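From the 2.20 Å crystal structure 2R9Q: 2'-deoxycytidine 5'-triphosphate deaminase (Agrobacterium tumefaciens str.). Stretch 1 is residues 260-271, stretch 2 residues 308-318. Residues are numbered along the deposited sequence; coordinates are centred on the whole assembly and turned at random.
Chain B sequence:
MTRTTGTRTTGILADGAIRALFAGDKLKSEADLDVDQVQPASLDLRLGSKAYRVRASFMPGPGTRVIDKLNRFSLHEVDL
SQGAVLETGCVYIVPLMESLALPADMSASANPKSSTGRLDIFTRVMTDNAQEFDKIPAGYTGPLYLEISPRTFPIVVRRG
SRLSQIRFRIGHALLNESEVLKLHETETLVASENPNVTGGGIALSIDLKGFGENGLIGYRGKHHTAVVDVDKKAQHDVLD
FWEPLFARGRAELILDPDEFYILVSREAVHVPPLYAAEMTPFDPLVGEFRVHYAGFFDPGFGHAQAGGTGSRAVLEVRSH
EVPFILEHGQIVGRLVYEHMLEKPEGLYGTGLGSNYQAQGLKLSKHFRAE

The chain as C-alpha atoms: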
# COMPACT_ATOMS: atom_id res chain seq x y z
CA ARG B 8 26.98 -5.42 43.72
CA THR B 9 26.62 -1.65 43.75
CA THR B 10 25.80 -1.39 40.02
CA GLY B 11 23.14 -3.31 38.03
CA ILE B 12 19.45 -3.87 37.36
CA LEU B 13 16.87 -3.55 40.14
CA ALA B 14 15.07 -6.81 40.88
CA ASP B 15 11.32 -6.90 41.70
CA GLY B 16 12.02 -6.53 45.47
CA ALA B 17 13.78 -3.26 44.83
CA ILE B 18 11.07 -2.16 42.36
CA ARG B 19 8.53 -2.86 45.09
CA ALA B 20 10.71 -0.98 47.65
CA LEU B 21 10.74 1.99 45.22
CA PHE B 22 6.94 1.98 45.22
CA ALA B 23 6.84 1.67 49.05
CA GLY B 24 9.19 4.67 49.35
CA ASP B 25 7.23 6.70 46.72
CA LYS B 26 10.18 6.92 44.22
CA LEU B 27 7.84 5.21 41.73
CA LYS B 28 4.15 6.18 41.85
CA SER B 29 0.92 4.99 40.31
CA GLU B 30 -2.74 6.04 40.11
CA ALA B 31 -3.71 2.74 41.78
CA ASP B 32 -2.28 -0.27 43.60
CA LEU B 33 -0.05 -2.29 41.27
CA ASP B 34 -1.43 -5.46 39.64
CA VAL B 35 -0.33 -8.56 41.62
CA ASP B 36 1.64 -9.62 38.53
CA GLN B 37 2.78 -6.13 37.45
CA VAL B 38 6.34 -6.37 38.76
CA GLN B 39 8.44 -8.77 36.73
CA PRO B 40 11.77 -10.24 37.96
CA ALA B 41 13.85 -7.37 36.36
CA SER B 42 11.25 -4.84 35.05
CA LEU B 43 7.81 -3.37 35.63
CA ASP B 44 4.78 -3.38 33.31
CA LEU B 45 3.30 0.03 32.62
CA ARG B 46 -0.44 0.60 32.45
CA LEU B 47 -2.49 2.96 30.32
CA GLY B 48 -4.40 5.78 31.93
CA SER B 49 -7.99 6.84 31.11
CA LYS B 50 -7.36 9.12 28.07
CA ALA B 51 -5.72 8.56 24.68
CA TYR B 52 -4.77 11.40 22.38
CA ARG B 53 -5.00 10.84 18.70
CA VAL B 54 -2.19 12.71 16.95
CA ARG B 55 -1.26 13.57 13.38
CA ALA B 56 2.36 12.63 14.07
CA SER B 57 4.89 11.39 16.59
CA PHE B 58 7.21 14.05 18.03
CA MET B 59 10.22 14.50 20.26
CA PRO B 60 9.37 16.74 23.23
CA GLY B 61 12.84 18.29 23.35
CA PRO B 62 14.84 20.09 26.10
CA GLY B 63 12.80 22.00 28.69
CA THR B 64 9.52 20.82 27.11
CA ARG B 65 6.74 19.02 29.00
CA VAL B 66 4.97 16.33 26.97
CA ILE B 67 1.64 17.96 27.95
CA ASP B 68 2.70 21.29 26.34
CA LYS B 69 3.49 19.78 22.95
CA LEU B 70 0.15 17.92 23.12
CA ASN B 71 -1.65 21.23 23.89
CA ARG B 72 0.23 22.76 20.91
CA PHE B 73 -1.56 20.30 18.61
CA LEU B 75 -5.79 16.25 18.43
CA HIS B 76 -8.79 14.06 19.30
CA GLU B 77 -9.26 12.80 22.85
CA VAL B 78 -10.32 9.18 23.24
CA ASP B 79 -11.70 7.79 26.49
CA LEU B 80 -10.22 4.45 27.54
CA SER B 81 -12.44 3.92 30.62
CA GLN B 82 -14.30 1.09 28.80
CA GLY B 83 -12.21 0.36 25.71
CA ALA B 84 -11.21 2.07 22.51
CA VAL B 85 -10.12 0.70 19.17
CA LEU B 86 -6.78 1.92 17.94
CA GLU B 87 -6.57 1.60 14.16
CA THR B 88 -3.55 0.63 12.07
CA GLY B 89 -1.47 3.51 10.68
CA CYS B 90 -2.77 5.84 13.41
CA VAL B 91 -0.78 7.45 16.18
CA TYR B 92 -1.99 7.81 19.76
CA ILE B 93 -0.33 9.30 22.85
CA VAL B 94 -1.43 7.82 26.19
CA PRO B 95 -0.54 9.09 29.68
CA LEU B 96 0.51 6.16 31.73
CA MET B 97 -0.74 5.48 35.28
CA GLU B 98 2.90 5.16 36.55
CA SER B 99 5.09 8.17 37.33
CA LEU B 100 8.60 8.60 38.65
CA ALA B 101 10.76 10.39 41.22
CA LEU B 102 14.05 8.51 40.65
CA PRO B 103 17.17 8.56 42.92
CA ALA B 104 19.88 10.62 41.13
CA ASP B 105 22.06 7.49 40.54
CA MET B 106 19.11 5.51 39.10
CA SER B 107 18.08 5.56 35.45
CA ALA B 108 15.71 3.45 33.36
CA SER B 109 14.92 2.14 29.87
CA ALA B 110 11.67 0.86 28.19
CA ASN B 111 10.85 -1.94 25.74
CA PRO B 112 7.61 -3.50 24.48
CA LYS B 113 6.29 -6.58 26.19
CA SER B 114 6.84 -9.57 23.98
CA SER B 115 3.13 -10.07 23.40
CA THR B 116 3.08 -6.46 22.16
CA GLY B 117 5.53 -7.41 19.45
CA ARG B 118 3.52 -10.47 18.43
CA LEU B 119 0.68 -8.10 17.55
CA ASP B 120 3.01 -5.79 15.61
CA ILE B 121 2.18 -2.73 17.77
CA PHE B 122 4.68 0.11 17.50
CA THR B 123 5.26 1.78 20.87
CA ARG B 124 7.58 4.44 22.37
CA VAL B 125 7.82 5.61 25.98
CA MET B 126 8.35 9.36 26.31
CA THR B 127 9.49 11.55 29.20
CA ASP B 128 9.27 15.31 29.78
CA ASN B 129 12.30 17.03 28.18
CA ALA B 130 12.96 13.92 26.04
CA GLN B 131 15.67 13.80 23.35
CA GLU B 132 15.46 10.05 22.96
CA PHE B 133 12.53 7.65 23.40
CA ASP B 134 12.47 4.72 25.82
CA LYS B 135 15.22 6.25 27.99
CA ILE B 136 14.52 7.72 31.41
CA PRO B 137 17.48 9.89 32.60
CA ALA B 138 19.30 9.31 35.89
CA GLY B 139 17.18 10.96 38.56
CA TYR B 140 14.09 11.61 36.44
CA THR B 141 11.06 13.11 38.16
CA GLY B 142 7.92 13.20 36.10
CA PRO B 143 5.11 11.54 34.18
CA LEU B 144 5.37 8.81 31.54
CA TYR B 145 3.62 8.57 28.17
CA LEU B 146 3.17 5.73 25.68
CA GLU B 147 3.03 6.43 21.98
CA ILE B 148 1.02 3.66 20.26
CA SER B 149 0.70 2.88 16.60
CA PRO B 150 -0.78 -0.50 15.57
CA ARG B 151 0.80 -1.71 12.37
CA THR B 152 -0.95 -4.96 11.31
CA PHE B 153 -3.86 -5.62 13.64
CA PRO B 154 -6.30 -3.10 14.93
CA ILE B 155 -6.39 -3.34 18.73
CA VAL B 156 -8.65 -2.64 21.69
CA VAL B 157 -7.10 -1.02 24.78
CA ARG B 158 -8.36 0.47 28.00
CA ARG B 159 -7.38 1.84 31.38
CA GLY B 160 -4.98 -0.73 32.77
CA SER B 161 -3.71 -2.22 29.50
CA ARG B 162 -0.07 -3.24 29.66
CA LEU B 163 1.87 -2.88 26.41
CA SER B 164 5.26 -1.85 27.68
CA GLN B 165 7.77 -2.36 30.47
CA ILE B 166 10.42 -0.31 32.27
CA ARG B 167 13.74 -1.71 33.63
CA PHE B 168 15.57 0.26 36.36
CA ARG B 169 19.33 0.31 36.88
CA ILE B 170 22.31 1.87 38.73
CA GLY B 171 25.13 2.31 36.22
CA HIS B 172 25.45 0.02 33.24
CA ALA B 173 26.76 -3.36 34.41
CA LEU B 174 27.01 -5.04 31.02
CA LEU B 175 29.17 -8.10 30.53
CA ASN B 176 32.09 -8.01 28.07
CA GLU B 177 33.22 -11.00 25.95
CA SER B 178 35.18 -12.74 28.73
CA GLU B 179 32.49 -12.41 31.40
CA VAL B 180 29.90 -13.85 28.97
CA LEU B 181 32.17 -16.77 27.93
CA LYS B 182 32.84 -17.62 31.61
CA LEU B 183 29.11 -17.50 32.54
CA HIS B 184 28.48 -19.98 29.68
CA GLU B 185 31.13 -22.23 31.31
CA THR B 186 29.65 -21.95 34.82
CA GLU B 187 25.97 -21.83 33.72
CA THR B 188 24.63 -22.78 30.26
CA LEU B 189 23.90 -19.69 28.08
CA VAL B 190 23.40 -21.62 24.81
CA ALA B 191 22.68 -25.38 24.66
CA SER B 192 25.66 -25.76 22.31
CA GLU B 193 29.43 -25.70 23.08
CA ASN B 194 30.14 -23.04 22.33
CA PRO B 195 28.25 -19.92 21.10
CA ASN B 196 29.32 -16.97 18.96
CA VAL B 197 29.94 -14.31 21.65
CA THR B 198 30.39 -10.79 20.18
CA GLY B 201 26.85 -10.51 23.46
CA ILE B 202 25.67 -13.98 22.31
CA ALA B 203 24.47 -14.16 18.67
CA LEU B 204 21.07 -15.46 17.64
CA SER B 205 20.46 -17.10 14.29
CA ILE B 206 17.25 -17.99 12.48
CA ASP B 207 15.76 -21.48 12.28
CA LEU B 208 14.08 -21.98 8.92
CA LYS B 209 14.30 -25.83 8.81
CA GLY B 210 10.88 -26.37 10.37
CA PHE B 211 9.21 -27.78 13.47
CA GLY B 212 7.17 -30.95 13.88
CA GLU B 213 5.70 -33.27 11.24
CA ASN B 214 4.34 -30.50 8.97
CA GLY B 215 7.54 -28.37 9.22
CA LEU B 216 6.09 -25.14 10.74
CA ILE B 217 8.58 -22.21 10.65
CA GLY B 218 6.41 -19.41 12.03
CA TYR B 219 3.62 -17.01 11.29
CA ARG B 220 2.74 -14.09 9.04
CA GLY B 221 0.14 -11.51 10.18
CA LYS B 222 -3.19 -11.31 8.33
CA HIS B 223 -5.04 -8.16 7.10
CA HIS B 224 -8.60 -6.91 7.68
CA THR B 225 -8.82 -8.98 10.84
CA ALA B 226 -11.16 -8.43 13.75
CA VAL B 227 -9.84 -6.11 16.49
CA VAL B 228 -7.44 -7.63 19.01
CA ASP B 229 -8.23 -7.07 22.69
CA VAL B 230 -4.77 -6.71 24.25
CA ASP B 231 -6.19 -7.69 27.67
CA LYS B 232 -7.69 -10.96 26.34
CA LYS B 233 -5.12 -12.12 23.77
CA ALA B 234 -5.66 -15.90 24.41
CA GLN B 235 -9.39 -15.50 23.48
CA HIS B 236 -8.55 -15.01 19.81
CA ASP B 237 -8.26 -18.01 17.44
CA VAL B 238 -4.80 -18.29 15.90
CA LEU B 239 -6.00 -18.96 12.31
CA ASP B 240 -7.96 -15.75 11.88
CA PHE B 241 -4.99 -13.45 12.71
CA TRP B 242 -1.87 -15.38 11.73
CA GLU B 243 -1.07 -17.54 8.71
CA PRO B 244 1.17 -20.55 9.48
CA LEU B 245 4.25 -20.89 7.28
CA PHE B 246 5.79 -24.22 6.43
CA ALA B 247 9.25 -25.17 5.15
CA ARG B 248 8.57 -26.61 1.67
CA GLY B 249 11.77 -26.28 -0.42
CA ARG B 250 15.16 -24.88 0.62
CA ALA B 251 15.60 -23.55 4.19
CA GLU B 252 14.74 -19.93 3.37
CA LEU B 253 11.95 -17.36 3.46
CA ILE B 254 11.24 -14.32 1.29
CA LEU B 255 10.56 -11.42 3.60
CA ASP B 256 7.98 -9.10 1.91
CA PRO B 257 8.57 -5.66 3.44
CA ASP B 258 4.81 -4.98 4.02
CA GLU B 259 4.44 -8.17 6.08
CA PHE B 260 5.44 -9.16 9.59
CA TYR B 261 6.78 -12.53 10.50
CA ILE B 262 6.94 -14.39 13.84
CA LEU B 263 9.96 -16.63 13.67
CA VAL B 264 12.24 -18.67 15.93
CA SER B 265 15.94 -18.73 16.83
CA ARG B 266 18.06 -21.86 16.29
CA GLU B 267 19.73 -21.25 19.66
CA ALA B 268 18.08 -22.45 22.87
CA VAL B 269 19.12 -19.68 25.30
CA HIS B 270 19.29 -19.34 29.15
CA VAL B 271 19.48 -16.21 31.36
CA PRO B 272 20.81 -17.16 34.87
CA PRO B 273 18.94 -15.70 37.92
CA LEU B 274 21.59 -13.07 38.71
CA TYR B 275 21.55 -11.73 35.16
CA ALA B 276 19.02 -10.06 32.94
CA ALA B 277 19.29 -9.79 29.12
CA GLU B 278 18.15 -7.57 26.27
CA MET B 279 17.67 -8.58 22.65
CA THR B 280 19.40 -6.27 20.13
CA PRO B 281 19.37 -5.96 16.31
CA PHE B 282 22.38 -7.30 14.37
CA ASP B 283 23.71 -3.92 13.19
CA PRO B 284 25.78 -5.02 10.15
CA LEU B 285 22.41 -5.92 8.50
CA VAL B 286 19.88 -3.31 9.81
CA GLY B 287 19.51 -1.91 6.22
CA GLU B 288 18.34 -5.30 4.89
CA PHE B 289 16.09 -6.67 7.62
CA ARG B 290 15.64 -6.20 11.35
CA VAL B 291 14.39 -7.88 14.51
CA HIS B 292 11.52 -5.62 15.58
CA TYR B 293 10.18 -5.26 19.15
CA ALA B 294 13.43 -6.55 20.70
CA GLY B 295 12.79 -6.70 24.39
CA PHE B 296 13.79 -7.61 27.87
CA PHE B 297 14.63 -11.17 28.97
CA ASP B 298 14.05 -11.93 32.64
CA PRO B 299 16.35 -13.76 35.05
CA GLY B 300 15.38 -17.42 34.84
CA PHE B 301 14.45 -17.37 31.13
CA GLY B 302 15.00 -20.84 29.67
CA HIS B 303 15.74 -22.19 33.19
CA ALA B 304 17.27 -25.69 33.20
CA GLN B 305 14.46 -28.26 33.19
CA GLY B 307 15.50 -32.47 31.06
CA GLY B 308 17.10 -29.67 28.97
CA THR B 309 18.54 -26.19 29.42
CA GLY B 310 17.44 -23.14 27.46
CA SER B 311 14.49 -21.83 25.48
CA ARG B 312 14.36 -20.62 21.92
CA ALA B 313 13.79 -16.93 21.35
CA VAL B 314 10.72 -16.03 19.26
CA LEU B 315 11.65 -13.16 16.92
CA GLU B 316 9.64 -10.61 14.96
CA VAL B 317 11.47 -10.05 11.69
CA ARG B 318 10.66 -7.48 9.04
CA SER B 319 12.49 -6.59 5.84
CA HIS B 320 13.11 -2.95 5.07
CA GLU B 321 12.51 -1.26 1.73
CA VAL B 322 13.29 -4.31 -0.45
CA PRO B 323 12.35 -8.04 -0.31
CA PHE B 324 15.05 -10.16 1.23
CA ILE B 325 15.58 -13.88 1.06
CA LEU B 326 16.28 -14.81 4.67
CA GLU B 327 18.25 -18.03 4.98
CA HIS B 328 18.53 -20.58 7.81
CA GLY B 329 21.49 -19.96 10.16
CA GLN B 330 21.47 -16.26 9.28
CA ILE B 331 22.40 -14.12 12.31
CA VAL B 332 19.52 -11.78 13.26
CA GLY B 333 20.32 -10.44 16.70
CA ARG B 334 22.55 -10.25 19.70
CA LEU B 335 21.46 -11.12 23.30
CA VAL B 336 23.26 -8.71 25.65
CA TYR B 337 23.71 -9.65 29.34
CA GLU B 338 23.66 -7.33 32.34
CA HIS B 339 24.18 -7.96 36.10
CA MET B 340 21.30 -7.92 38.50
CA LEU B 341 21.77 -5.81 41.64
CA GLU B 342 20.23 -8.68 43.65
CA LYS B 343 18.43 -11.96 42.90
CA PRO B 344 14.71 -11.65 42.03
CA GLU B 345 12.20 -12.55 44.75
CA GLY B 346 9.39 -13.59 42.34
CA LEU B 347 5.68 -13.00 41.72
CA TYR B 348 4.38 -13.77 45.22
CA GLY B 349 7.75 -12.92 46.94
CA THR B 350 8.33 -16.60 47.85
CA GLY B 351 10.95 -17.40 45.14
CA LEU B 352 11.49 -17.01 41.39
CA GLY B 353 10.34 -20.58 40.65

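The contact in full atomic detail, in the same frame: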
# COMPACT_ATOMS: atom_id res chain seq x y z
N PHE B 260 4.65 -8.86 8.40
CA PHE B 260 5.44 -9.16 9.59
C PHE B 260 5.39 -10.63 9.88
O PHE B 260 4.41 -11.29 9.61
CB PHE B 260 5.07 -8.22 10.75
CG PHE B 260 4.21 -8.80 11.80
CD1 PHE B 260 4.75 -9.12 13.03
CD2 PHE B 260 2.85 -8.96 11.58
CE1 PHE B 260 3.98 -9.65 14.01
CE2 PHE B 260 2.05 -9.48 12.56
CZ PHE B 260 2.60 -9.83 13.79
N TYR B 261 6.51 -11.13 10.37
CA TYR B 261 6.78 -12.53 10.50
C TYR B 261 7.14 -12.85 11.96
O TYR B 261 7.96 -12.16 12.56
CB TYR B 261 7.92 -12.97 9.56
CG TYR B 261 7.64 -12.78 8.08
CD1 TYR B 261 7.12 -13.82 7.31
CD2 TYR B 261 7.85 -11.57 7.46
CE1 TYR B 261 6.83 -13.66 5.98
CE2 TYR B 261 7.57 -11.40 6.13
CZ TYR B 261 7.06 -12.45 5.36
OH TYR B 261 6.79 -12.28 3.97
N ILE B 262 6.54 -13.89 12.52
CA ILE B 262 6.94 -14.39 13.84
C ILE B 262 7.73 -15.66 13.58
O ILE B 262 7.21 -16.64 13.07
CB ILE B 262 5.74 -14.68 14.80
CG1 ILE B 262 4.96 -13.41 15.10
CG2 ILE B 262 6.23 -15.30 16.09
CD1 ILE B 262 3.57 -13.69 15.68
N LEU B 263 9.00 -15.60 13.96
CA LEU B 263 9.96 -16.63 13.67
C LEU B 263 10.74 -17.02 14.92
O LEU B 263 10.63 -16.38 15.98
CB LEU B 263 10.90 -16.16 12.55
CG LEU B 263 10.27 -15.85 11.18
CD1 LEU B 263 11.31 -15.17 10.31
CD2 LEU B 263 9.71 -17.12 10.53
N VAL B 264 11.52 -18.09 14.79
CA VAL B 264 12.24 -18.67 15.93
C VAL B 264 13.77 -18.82 15.71
O VAL B 264 14.24 -19.16 14.63
CB VAL B 264 11.51 -19.99 16.48
CG1 VAL B 264 10.73 -20.69 15.41
CG2 VAL B 264 12.47 -20.92 17.17
N SER B 265 14.51 -18.51 16.76
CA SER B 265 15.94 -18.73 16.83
C SER B 265 16.35 -20.21 16.80
O SER B 265 15.65 -21.06 17.34
CB SER B 265 16.52 -18.05 18.09
OG SER B 265 16.28 -18.77 19.28
N ARG B 266 17.49 -20.51 16.19
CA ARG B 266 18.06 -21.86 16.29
C ARG B 266 18.56 -22.12 17.71
O ARG B 266 18.34 -23.20 18.25
CB ARG B 266 19.22 -22.05 15.32
CG ARG B 266 18.84 -22.02 13.86
CD ARG B 266 19.95 -22.57 12.99
NE ARG B 266 21.19 -21.92 13.33
CZ ARG B 266 22.38 -22.49 13.36
NH1 ARG B 266 22.55 -23.79 13.06
NH2 ARG B 266 23.42 -21.76 13.71
N GLU B 267 19.20 -21.12 18.31
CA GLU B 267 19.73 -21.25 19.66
C GLU B 267 18.66 -21.31 20.76
O GLU B 267 17.74 -20.50 20.80
CB GLU B 267 20.73 -20.14 19.97
CG GLU B 267 21.88 -20.08 19.01
CD GLU B 267 21.57 -19.34 17.73
OE1 GLU B 267 20.46 -18.75 17.65
OE2 GLU B 267 22.43 -19.35 16.81
N ALA B 268 18.80 -22.33 21.61
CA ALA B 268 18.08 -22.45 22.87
C ALA B 268 18.93 -21.69 23.89
O ALA B 268 20.06 -22.07 24.17
CB ALA B 268 17.91 -23.91 23.26
N VAL B 269 18.37 -20.62 24.45
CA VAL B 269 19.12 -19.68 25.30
C VAL B 269 18.64 -19.69 26.79
O VAL B 269 17.50 -20.00 27.10
CB VAL B 269 19.17 -18.23 24.61
CG1 VAL B 269 17.86 -17.41 24.77
CG2 VAL B 269 20.34 -17.45 25.12
N HIS B 270 19.56 -19.38 27.71
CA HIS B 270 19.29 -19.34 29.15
C HIS B 270 19.88 -18.05 29.74
O HIS B 270 21.00 -17.64 29.40
CB HIS B 270 19.83 -20.61 29.80
CG HIS B 270 19.92 -20.59 31.31
ND1 HIS B 270 18.84 -20.37 32.13
CD2 HIS B 270 20.97 -20.85 32.13
CE1 HIS B 270 19.22 -20.46 33.39
NE2 HIS B 270 20.51 -20.76 33.42
N VAL B 271 19.07 -17.37 30.56
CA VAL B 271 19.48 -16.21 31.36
C VAL B 271 19.48 -16.65 32.85
O VAL B 271 18.42 -16.87 33.44
CB VAL B 271 18.56 -14.99 31.14
CG1 VAL B 271 19.13 -13.78 31.82
CG2 VAL B 271 18.38 -14.69 29.65
N GLY B 308 16.17 -30.54 29.73
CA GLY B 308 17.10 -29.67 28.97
C GLY B 308 17.20 -28.22 29.45
O GLY B 308 16.28 -27.68 30.08
N THR B 309 18.33 -27.60 29.15
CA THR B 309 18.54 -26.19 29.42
C THR B 309 18.23 -25.34 28.18
O THR B 309 18.56 -25.71 27.04
CB THR B 309 20.00 -25.89 29.91
N GLY B 310 17.56 -24.22 28.43
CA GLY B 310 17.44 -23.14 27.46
C GLY B 310 16.16 -23.15 26.66
O GLY B 310 15.63 -24.21 26.33
N SER B 311 15.66 -21.97 26.35
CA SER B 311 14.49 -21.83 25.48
C SER B 311 14.87 -21.09 24.20
O SER B 311 15.77 -20.27 24.18
CB SER B 311 13.37 -21.08 26.22
OG SER B 311 12.27 -20.79 25.37
N ARG B 312 14.19 -21.41 23.12
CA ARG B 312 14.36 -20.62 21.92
C ARG B 312 13.75 -19.23 22.09
O ARG B 312 12.80 -19.05 22.85
CB ARG B 312 13.76 -21.32 20.70
CG ARG B 312 14.61 -22.48 20.23
CD ARG B 312 13.75 -23.60 19.75
NE ARG B 312 14.57 -24.74 19.35
CZ ARG B 312 15.20 -24.86 18.19
NH1 ARG B 312 15.15 -23.90 17.27
NH2 ARG B 312 15.89 -25.94 17.96
N ALA B 313 14.37 -18.25 21.45
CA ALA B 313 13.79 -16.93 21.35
C ALA B 313 12.89 -16.83 20.10
O ALA B 313 13.27 -17.24 18.98
CB ALA B 313 14.85 -15.87 21.36
N VAL B 314 11.68 -16.32 20.32
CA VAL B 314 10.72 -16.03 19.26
C VAL B 314 11.00 -14.61 18.80
O VAL B 314 11.11 -13.74 19.62
CB VAL B 314 9.29 -16.12 19.75
CG1 VAL B 314 8.32 -15.85 18.62
CG2 VAL B 314 9.06 -17.45 20.42
N LEU B 315 11.16 -14.42 17.50
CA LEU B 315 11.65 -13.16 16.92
C LEU B 315 10.62 -12.59 15.94
O LEU B 315 10.05 -13.31 15.14
CB LEU B 315 12.96 -13.42 16.15
CG LEU B 315 14.12 -14.09 16.91
CD1 LEU B 315 15.01 -14.92 15.96
CD2 LEU B 315 14.96 -13.10 17.73
N GLU B 316 10.40 -11.28 16.00
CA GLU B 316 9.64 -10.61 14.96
C GLU B 316 10.62 -9.98 13.97
O GLU B 316 11.38 -9.09 14.30
CB GLU B 316 8.63 -9.58 15.51
CG GLU B 316 7.51 -10.17 16.41
CD GLU B 316 7.98 -10.40 17.82
OE1 GLU B 316 8.61 -9.47 18.38
OE2 GLU B 316 7.76 -11.50 18.37
N VAL B 317 10.58 -10.47 12.74
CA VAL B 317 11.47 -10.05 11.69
C VAL B 317 10.67 -9.37 10.59
O VAL B 317 9.59 -9.84 10.18
CB VAL B 317 12.27 -11.27 11.13
CG1 VAL B 317 13.12 -10.90 9.95
CG2 VAL B 317 13.06 -11.94 12.23
N ARG B 318 11.18 -8.23 10.16
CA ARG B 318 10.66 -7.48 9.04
C ARG B 318 11.82 -7.08 8.12
O ARG B 318 12.92 -6.76 8.57
CB ARG B 318 9.98 -6.20 9.50
CG ARG B 318 8.63 -6.33 10.18
CD ARG B 318 8.18 -4.90 10.62
NE ARG B 318 6.73 -4.68 10.65
CZ ARG B 318 5.95 -4.45 9.57
NH1 ARG B 318 4.66 -4.26 9.75
NH2 ARG B 318 6.45 -4.44 8.34

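The two stretches are held together mainly by main-chain hydrogen bonds between antiparallel strands. L263 and L315 form the central pair: L315 N donates to L263 O at 2.5 Å, and L263 N donates to L315 O at 2.8 Å, both nearly straight. At the next hydrogen-bonded pair, two residues along, V317 N donates to Y261 O at 3.1 Å; the return bond from Y261 N to V317 O is weak at 3.3 Å. In the other direction S265 N donates to A313 O at 2.8 Å.

At R266 and E267 the first stretch turns a corner, and the ladder is interrupted. S265 bridges the break with its side chain. Its OG accepts a bond from A313 N (2.9 Å) and donates one to E267 O (2.7 Å). A small hydroxyl with chi1 in p suits this buried site, since it serves both strand and turn. R312 adds a weak bond from NH1 to S265 O at 2.9 Å. Beyond the corner pairing resumes: V269 N binds S311 O at 2.6 Å, and S311 N binds V269 O at 2.8 Å.

G310 lies close against this second segment, its CA 3.2 Å from V269 O. Its phi is positive, which favours glycine, and a CB there would clash with A268 O.

Packing follows the alternation of the strands. On one face I262 CG2 meets V314 CG1 at 3.3 Å, while V264 CG2 lies 3.8 Å from R312 CB, so the aliphatic part of the arginine extends the apolar surface. On the other face L263 CD1 packs 4.1 Å from V317 CB. Branched apolar side chains suit these places, where they pack against one another across the strands. At the far end F260 CB sits over one face of the R318 guanidinium, 3.9 Å from R318 NE. Together the stretches bury 927 Å².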